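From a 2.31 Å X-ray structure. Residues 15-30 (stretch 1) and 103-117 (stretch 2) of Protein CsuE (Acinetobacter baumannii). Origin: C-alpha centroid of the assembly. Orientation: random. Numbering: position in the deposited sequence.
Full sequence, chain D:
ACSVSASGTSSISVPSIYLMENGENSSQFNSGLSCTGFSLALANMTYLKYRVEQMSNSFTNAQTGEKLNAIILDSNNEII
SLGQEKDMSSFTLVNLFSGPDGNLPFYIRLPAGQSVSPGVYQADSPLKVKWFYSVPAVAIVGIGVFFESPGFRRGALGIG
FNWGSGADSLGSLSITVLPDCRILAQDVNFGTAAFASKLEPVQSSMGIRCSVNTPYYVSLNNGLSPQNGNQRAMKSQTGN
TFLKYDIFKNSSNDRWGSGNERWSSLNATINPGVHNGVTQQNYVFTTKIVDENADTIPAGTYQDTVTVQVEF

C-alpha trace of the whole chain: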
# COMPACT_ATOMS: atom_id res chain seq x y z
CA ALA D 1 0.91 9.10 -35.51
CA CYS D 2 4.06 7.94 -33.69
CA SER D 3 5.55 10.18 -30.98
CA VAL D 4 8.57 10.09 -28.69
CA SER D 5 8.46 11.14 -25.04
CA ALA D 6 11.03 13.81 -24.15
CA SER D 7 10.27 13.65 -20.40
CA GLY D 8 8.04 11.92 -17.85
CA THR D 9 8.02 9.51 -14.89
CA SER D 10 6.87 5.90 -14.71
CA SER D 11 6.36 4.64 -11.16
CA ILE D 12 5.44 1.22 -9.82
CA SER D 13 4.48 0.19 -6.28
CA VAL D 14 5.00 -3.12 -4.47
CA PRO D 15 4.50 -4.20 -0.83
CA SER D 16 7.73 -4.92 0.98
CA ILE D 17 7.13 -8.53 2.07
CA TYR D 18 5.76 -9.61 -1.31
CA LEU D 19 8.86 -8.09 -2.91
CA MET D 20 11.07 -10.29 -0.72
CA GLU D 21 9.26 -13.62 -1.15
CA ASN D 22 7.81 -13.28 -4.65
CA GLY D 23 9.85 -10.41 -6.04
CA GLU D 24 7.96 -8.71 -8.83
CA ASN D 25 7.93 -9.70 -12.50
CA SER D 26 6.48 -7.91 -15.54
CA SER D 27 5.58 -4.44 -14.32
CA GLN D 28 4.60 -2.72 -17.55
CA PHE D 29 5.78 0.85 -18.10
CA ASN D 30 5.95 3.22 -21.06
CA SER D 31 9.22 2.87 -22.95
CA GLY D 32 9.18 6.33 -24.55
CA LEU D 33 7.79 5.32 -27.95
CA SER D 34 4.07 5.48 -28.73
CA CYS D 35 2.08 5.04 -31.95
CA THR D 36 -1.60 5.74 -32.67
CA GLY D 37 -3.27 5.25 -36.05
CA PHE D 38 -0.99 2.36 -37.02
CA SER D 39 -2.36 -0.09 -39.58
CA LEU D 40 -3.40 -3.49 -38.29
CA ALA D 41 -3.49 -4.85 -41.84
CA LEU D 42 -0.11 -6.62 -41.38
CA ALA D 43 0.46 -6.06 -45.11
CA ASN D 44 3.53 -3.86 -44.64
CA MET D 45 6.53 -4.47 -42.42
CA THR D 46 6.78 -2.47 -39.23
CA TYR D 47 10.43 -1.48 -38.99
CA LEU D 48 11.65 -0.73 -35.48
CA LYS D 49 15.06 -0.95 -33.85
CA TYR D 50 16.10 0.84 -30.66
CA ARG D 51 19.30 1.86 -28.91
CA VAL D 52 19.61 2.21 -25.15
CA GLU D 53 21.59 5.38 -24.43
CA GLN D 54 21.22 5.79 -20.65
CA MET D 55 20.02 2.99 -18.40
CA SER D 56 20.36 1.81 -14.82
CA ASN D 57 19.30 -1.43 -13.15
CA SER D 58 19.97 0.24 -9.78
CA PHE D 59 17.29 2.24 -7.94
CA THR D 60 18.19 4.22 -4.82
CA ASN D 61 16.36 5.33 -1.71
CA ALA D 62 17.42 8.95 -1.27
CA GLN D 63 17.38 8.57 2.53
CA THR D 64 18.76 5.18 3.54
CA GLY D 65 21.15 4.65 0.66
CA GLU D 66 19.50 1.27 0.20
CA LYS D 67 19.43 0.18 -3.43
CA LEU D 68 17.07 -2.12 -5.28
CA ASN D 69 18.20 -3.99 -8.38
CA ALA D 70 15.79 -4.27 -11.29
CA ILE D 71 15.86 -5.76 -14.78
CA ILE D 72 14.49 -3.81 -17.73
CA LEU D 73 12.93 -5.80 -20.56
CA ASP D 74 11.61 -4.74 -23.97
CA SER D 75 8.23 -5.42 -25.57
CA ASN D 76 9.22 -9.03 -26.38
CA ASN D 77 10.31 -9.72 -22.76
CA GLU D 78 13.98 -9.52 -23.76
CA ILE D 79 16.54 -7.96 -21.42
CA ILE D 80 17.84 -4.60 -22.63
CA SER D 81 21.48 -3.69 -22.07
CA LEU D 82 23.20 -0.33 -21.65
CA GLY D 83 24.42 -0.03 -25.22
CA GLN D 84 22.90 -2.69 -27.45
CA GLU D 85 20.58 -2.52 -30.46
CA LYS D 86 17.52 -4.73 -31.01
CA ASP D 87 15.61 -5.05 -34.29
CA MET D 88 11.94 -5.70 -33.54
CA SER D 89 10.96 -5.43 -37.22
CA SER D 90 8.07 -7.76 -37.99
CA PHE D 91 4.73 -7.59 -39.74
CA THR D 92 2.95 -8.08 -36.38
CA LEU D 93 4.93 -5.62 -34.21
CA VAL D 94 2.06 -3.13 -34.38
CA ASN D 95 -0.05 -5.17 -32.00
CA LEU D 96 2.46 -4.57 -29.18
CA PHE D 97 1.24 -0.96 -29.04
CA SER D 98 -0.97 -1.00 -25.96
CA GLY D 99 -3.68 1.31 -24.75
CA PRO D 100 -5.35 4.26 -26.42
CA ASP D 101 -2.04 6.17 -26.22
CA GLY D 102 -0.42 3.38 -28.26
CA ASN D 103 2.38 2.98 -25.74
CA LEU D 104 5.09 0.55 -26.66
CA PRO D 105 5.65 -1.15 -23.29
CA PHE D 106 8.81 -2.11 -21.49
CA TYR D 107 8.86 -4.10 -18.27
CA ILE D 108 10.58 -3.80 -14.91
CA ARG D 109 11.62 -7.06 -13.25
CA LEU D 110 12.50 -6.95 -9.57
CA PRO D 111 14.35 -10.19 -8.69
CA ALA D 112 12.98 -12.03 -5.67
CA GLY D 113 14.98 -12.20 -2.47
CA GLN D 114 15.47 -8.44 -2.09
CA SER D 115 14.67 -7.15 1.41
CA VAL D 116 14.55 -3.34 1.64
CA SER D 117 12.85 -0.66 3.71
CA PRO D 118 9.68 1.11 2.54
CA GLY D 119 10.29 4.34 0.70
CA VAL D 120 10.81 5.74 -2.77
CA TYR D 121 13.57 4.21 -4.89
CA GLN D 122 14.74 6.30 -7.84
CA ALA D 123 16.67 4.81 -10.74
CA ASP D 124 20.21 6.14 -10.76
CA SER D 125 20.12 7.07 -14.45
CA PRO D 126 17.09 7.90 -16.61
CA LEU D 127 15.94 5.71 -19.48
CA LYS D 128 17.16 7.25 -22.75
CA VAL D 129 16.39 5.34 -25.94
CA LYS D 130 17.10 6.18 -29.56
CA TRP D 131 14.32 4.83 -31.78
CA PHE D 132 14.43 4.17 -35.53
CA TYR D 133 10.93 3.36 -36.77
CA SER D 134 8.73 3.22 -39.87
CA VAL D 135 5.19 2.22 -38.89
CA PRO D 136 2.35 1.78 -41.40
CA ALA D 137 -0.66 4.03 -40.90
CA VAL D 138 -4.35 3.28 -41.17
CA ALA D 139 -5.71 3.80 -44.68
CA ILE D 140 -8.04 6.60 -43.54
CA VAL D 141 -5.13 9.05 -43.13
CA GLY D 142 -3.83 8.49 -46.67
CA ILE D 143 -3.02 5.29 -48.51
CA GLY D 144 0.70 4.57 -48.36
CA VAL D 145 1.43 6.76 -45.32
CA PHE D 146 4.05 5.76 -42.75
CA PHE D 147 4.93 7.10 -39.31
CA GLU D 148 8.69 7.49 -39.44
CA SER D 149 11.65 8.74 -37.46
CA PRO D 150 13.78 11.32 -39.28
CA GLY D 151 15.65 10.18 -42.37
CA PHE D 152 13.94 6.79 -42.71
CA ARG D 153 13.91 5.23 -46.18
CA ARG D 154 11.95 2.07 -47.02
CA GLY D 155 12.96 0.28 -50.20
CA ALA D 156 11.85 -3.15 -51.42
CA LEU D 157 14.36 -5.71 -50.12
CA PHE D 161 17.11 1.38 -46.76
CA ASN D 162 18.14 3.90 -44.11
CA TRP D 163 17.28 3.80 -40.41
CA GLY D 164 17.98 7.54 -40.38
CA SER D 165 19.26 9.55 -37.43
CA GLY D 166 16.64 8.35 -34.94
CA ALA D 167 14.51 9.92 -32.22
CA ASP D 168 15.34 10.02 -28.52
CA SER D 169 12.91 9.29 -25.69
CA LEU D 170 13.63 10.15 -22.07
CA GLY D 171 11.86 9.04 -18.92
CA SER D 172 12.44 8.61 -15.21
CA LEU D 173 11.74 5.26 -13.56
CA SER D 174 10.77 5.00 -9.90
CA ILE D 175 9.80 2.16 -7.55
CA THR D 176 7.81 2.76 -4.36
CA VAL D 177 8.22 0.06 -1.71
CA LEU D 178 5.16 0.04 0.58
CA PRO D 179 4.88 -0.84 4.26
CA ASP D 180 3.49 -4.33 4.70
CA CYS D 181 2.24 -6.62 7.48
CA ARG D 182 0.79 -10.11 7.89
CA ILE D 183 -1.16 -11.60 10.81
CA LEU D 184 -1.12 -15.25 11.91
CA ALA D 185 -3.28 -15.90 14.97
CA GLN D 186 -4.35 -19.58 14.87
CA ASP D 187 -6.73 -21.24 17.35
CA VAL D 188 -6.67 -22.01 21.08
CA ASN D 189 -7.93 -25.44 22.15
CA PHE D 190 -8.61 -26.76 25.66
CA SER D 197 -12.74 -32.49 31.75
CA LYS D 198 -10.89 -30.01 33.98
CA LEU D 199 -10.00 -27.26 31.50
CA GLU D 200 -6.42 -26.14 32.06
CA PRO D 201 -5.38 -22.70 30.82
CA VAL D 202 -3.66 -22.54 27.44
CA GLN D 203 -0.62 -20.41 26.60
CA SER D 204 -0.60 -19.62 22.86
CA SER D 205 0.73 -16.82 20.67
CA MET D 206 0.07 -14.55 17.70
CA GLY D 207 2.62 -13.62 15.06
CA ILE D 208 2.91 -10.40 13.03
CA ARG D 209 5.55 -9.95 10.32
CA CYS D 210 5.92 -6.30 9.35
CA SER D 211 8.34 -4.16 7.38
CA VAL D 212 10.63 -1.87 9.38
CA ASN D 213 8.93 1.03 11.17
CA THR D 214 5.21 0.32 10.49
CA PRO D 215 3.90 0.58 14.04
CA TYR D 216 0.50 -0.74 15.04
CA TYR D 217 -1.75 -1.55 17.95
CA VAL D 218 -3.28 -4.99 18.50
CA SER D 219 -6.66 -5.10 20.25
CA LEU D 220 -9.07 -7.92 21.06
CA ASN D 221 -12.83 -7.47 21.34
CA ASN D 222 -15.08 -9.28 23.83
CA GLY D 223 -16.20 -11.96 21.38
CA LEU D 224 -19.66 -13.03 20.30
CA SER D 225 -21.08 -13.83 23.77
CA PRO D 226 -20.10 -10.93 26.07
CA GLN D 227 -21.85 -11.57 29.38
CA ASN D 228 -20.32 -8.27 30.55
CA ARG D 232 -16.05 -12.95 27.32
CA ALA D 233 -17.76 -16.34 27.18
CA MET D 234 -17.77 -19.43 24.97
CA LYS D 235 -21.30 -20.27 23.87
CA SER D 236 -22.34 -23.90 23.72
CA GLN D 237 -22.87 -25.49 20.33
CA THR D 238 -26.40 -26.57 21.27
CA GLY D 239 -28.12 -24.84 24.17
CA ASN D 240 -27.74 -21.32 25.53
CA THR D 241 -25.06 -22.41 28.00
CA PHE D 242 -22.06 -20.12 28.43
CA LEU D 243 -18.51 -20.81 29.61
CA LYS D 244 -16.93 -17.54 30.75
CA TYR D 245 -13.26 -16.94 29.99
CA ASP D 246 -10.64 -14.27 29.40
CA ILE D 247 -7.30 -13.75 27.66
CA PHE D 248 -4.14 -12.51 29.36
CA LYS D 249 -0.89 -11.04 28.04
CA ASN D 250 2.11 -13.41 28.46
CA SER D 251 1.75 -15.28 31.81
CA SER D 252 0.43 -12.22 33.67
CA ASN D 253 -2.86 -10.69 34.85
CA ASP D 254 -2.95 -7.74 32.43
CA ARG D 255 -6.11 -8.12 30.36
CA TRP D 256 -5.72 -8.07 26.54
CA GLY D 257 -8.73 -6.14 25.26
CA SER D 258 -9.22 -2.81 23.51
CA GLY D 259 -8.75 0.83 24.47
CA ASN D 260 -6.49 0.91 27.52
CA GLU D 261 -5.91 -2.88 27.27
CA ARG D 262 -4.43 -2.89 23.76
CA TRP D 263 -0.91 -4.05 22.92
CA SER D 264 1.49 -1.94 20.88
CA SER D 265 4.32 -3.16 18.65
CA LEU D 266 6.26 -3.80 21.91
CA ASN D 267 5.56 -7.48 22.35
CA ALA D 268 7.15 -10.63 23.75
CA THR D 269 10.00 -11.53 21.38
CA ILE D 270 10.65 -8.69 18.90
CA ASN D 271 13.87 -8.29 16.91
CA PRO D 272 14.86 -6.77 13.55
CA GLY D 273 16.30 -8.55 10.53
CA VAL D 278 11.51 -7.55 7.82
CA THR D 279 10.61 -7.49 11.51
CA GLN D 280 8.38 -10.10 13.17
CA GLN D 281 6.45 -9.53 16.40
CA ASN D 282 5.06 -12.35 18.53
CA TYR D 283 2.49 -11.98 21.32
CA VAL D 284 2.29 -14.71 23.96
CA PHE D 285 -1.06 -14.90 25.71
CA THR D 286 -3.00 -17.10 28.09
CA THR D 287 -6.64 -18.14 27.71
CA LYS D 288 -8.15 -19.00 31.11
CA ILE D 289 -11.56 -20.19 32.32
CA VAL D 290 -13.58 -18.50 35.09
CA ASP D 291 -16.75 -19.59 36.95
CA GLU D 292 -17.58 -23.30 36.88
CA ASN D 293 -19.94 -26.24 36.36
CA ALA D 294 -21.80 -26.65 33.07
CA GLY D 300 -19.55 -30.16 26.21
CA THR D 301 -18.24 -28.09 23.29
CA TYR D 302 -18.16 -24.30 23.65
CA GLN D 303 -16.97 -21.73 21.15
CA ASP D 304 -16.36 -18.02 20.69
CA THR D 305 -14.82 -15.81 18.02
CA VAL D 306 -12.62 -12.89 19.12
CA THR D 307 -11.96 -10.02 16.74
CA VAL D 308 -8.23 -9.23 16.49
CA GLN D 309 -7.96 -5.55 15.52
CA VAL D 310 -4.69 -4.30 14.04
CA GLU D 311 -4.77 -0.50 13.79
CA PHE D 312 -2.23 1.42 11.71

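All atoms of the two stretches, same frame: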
# COMPACT_ATOMS: atom_id res chain seq x y z
N PRO D 15 4.34 -4.03 -2.28
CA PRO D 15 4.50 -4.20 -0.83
C PRO D 15 5.81 -4.90 -0.52
O PRO D 15 6.31 -5.71 -1.30
CB PRO D 15 3.30 -5.06 -0.43
CG PRO D 15 2.89 -5.73 -1.69
CD PRO D 15 3.15 -4.74 -2.78
N SER D 16 6.35 -4.57 0.66
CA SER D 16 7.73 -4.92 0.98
C SER D 16 7.91 -6.43 1.11
O SER D 16 8.87 -7.00 0.58
CB SER D 16 8.16 -4.22 2.26
OG SER D 16 9.49 -4.52 2.59
N ILE D 17 6.98 -7.10 1.80
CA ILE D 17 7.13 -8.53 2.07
C ILE D 17 6.95 -9.33 0.79
O ILE D 17 7.68 -10.29 0.54
CB ILE D 17 6.14 -8.96 3.16
CG1 ILE D 17 6.33 -8.12 4.42
CG2 ILE D 17 6.28 -10.48 3.45
CD1 ILE D 17 7.70 -8.23 5.03
N TYR D 18 5.96 -8.96 -0.02
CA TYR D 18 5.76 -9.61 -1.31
C TYR D 18 7.01 -9.49 -2.17
O TYR D 18 7.44 -10.46 -2.80
CB TYR D 18 4.54 -9.00 -2.01
CG TYR D 18 4.19 -9.59 -3.36
CD1 TYR D 18 4.92 -9.26 -4.50
CD2 TYR D 18 3.10 -10.44 -3.51
CE1 TYR D 18 4.60 -9.77 -5.74
CE2 TYR D 18 2.77 -10.97 -4.75
CZ TYR D 18 3.53 -10.62 -5.87
OH TYR D 18 3.22 -11.13 -7.11
N LEU D 19 7.62 -8.31 -2.17
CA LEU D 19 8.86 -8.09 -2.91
C LEU D 19 9.95 -9.06 -2.49
O LEU D 19 10.77 -9.48 -3.32
CB LEU D 19 9.32 -6.65 -2.68
CG LEU D 19 10.66 -6.22 -3.28
CD1 LEU D 19 10.65 -6.50 -4.78
CD2 LEU D 19 10.89 -4.75 -3.02
N MET D 20 10.00 -9.43 -1.21
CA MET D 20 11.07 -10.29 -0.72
C MET D 20 10.83 -11.75 -1.08
O MET D 20 11.75 -12.45 -1.51
CB MET D 20 11.21 -10.14 0.79
CG MET D 20 12.55 -10.59 1.35
SD MET D 20 12.37 -11.73 2.72
CE MET D 20 11.63 -13.12 1.87
N GLU D 21 9.59 -12.22 -0.92
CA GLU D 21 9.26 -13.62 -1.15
C GLU D 21 8.99 -13.90 -2.62
O GLU D 21 9.47 -14.90 -3.17
CB GLU D 21 8.03 -14.00 -0.32
CG GLU D 21 8.19 -13.75 1.16
CD GLU D 21 6.93 -14.02 1.92
OE1 GLU D 21 5.90 -14.29 1.27
OE2 GLU D 21 6.97 -13.96 3.16
N ASN D 22 8.21 -13.04 -3.28
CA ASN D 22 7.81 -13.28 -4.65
C ASN D 22 8.52 -12.38 -5.64
O ASN D 22 8.35 -12.57 -6.85
CB ASN D 22 6.30 -13.09 -4.80
CG ASN D 22 5.50 -14.01 -3.91
OD1 ASN D 22 5.78 -15.20 -3.84
ND2 ASN D 22 4.51 -13.45 -3.22
N GLY D 23 9.30 -11.42 -5.15
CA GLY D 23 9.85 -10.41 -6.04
C GLY D 23 8.73 -9.67 -6.73
O GLY D 23 7.67 -9.40 -6.16
N GLU D 24 8.98 -9.33 -7.99
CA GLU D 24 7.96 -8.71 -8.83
C GLU D 24 8.43 -8.86 -10.27
O GLU D 24 9.55 -8.47 -10.59
CB GLU D 24 7.75 -7.25 -8.47
CG GLU D 24 6.90 -6.48 -9.46
CD GLU D 24 5.49 -6.26 -8.97
OE1 GLU D 24 4.92 -7.17 -8.32
OE2 GLU D 24 4.95 -5.16 -9.24
N ASN D 25 7.59 -9.45 -11.10
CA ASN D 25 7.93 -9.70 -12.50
C ASN D 25 6.90 -9.00 -13.37
O ASN D 25 5.72 -8.91 -13.01
CB ASN D 25 7.98 -11.21 -12.79
CG ASN D 25 9.02 -11.95 -11.95
OD1 ASN D 25 10.05 -11.39 -11.59
ND2 ASN D 25 8.75 -13.21 -11.64
N SER D 26 7.35 -8.49 -14.51
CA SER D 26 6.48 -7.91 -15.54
C SER D 26 5.61 -6.79 -14.96
O SER D 26 4.39 -6.90 -14.83
CB SER D 26 5.62 -9.01 -16.18
OG SER D 26 4.67 -8.47 -17.08
N SER D 27 6.27 -5.68 -14.62
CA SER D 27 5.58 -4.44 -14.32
C SER D 27 5.70 -3.53 -15.54
O SER D 27 6.77 -2.98 -15.81
CB SER D 27 6.13 -3.77 -13.06
OG SER D 27 5.60 -4.36 -11.89
N GLN D 28 4.60 -3.39 -16.27
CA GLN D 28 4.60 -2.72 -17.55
C GLN D 28 4.70 -1.21 -17.37
O GLN D 28 3.96 -0.62 -16.59
CB GLN D 28 3.32 -3.08 -18.31
CG GLN D 28 3.00 -2.21 -19.49
CD GLN D 28 1.84 -2.79 -20.29
OE1 GLN D 28 1.41 -3.92 -20.04
NE2 GLN D 28 1.35 -2.03 -21.24
N PHE D 29 5.64 -0.60 -18.09
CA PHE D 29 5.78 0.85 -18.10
C PHE D 29 6.03 1.32 -19.53
O PHE D 29 6.41 0.55 -20.41
CB PHE D 29 6.92 1.31 -17.18
CG PHE D 29 8.30 1.07 -17.73
CD1 PHE D 29 8.93 -0.15 -17.54
CD2 PHE D 29 8.98 2.07 -18.38
CE1 PHE D 29 10.21 -0.36 -18.02
CE2 PHE D 29 10.26 1.86 -18.87
CZ PHE D 29 10.87 0.65 -18.68
N ASN D 30 5.80 2.62 -19.75
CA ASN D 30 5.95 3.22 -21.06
C ASN D 30 7.42 3.41 -21.41
O ASN D 30 8.19 3.99 -20.63
CB ASN D 30 5.21 4.55 -21.12
CG ASN D 30 3.76 4.39 -20.72
OD1 ASN D 30 3.23 3.27 -20.69
ND2 ASN D 30 3.11 5.50 -20.40
N ASN D 103 1.07 3.03 -26.38
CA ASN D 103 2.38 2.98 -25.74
C ASN D 103 3.06 1.66 -26.06
O ASN D 103 2.49 0.58 -25.86
CB ASN D 103 2.24 3.16 -24.23
CG ASN D 103 1.89 4.58 -23.85
OD1 ASN D 103 2.11 5.52 -24.61
ND2 ASN D 103 1.31 4.74 -22.66
N LEU D 104 4.27 1.74 -26.56
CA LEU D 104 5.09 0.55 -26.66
C LEU D 104 5.62 0.25 -25.27
O LEU D 104 6.28 1.11 -24.67
CB LEU D 104 6.23 0.74 -27.64
CG LEU D 104 6.97 -0.55 -27.95
CD1 LEU D 104 6.03 -1.56 -28.59
CD2 LEU D 104 8.13 -0.25 -28.84
N PRO D 105 5.30 -0.91 -24.69
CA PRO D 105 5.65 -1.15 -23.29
C PRO D 105 7.00 -1.82 -23.12
O PRO D 105 7.42 -2.67 -23.91
CB PRO D 105 4.53 -2.09 -22.82
CG PRO D 105 4.18 -2.86 -24.04
CD PRO D 105 4.35 -1.91 -25.20
N PHE D 106 7.70 -1.39 -22.08
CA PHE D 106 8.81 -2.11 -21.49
C PHE D 106 8.38 -2.60 -20.11
O PHE D 106 7.33 -2.22 -19.59
CB PHE D 106 10.06 -1.21 -21.37
CG PHE D 106 10.85 -1.06 -22.65
CD1 PHE D 106 10.34 -1.48 -23.87
CD2 PHE D 106 12.12 -0.51 -22.62
CE1 PHE D 106 11.08 -1.34 -25.03
CE2 PHE D 106 12.86 -0.37 -23.78
CZ PHE D 106 12.34 -0.78 -24.99
N TYR D 107 9.22 -3.43 -19.51
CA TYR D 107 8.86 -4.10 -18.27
C TYR D 107 10.00 -3.99 -17.28
O TYR D 107 11.17 -4.12 -17.64
CB TYR D 107 8.50 -5.59 -18.52
CG TYR D 107 7.34 -5.77 -19.48
CD1 TYR D 107 6.02 -5.80 -19.03
CD2 TYR D 107 7.55 -5.89 -20.86
CE1 TYR D 107 4.96 -5.96 -19.92
CE2 TYR D 107 6.50 -6.04 -21.75
CZ TYR D 107 5.21 -6.08 -21.28
OH TYR D 107 4.17 -6.23 -22.16
N ILE D 108 9.64 -3.74 -16.02
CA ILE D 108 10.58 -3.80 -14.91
C ILE D 108 10.43 -5.15 -14.22
O ILE D 108 9.31 -5.57 -13.88
CB ILE D 108 10.36 -2.64 -13.92
CG1 ILE D 108 10.57 -1.30 -14.61
CG2 ILE D 108 11.30 -2.77 -12.75
CD1 ILE D 108 10.50 -0.12 -13.67
N ARG D 109 11.55 -5.81 -14.00
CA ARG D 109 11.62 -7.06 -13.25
C ARG D 109 12.44 -6.81 -11.99
O ARG D 109 13.63 -6.49 -12.07
CB ARG D 109 12.26 -8.16 -14.10
CG ARG D 109 12.25 -9.54 -13.44
CD ARG D 109 12.84 -10.62 -14.35
NE ARG D 109 12.00 -10.89 -15.51
CZ ARG D 109 12.38 -11.63 -16.55
NH1 ARG D 109 13.58 -12.20 -16.56
NH2 ARG D 109 11.55 -11.83 -17.56
N LEU D 110 11.80 -6.94 -10.83
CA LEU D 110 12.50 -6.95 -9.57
C LEU D 110 12.79 -8.39 -9.17
O LEU D 110 11.84 -9.15 -8.89
CB LEU D 110 11.68 -6.26 -8.50
CG LEU D 110 11.51 -4.77 -8.75
CD1 LEU D 110 10.65 -4.12 -7.69
CD2 LEU D 110 12.85 -4.11 -8.82
N PRO D 111 14.04 -8.83 -9.15
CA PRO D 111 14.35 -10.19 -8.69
C PRO D 111 13.90 -10.43 -7.26
O PRO D 111 14.05 -9.56 -6.39
CB PRO D 111 15.88 -10.27 -8.81
CG PRO D 111 16.21 -9.29 -9.89
CD PRO D 111 15.21 -8.18 -9.77
N ALA D 112 13.38 -11.63 -7.01
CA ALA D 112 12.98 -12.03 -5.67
C ALA D 112 14.20 -12.12 -4.76
O ALA D 112 15.35 -12.21 -5.21
CB ALA D 112 12.24 -13.37 -5.69
N GLY D 113 13.93 -12.12 -3.46
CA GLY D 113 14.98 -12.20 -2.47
C GLY D 113 15.62 -10.88 -2.10
O GLY D 113 16.71 -10.88 -1.52
N GLN D 114 14.97 -9.77 -2.41
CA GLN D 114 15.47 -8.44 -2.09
C GLN D 114 14.65 -7.88 -0.93
O GLN D 114 13.44 -7.66 -1.07
CB GLN D 114 15.39 -7.51 -3.30
CG GLN D 114 16.13 -8.00 -4.53
CD GLN D 114 16.34 -6.89 -5.56
OE1 GLN D 114 16.80 -5.79 -5.22
NE2 GLN D 114 15.99 -7.16 -6.82
N SER D 115 15.31 -7.64 0.20
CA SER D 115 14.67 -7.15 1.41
C SER D 115 15.14 -5.72 1.65
O SER D 115 16.33 -5.50 1.90
CB SER D 115 15.00 -8.05 2.60
OG SER D 115 14.38 -7.57 3.79
N VAL D 116 14.22 -4.76 1.58
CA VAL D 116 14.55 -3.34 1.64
C VAL D 116 13.44 -2.60 2.37
O VAL D 116 12.30 -3.06 2.46
CB VAL D 116 14.78 -2.76 0.23
CG1 VAL D 116 13.49 -2.13 -0.33
CG2 VAL D 116 15.90 -1.76 0.25
N SER D 117 13.79 -1.43 2.92
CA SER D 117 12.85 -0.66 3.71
C SER D 117 11.84 0.05 2.81
O SER D 117 12.13 0.33 1.64
CB SER D 117 13.59 0.37 4.56
OG SER D 117 14.27 1.31 3.75

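Stretch 1 opens with a short helix, residues 16-21, and turns through G23 into a strand, 24-30, that pairs antiparallel with strand 103-110 of stretch 2. The two strand axes approach to 4.4 Å, and their directions differ by 145°. Three pairs of residues carry the backbone ladder. At one end, E24 N donates to L110 O (3.0 Å) and L110 N to E24 O (2.7 Å). Next, S27 N donates to I108 O (3.1 Å) and I108 N to S27 O (3.0 Å). Finally, F29 N meets F106 O at 2.8 Å in a nearly linear bond, and F106 N returns to F29 O (2.9 Å). Three residues of stretch 1 lead from E24 to S27 but only two of stretch 2 lead from L110 to I108, so the register shifts by one in a beta bulge, where S26 adopts positive phi. Between the hydrogen-bonded pairs, CA-H...O contacts add to the ladder, with Q28 CA 3.4 Å from F106 O and Y107 CA 3.4 Å from S27 O.

Beyond the strands, the helix end is tied to the loop by G113 N, which donates to M20 O (2.9 Å). G23 leaves the helix with positive phi and packs its CA 3.5 Å from A112 CA; a CB here would lie 2.7 Å from A112 N and 2.8 Å from L110 O, so the close passage suits glycine. G113 also has a backbone conformation that calls for glycine. At the start of the helix, S16 OG makes a weak hydrogen bond to V116 O (3.2 Å).

The side chains of E24, S27 and F29 share a face of the sheet with those of L110, I108 and F106. Here the apolar packing centres on F29, whose p rotamer brings its ring back over the neighbouring strand: F106 CA lies over one ring face, F29 CZ is 3.4 Å from F106 CB, and F29 CD1 is 3.5 Å from I108 CG1. F29, F106 and I108 are all buried, as befits their apolar side chains. Farther along, L19 reaches from the helix to place its CD1 3.8 Å from L110 CD1, joining two buried leucines.

The opposite face carries Q28 and Y107, with Q28 CB 3.7 Å from Y107 CE1. This pairing uses the aliphatic part of an exposed glutamine against a partly exposed tyrosine ring. Nearby, S26 OG lies 3.6 Å from Y107 CD1. Together the contacts bury 1149 Å², summed over both stretches.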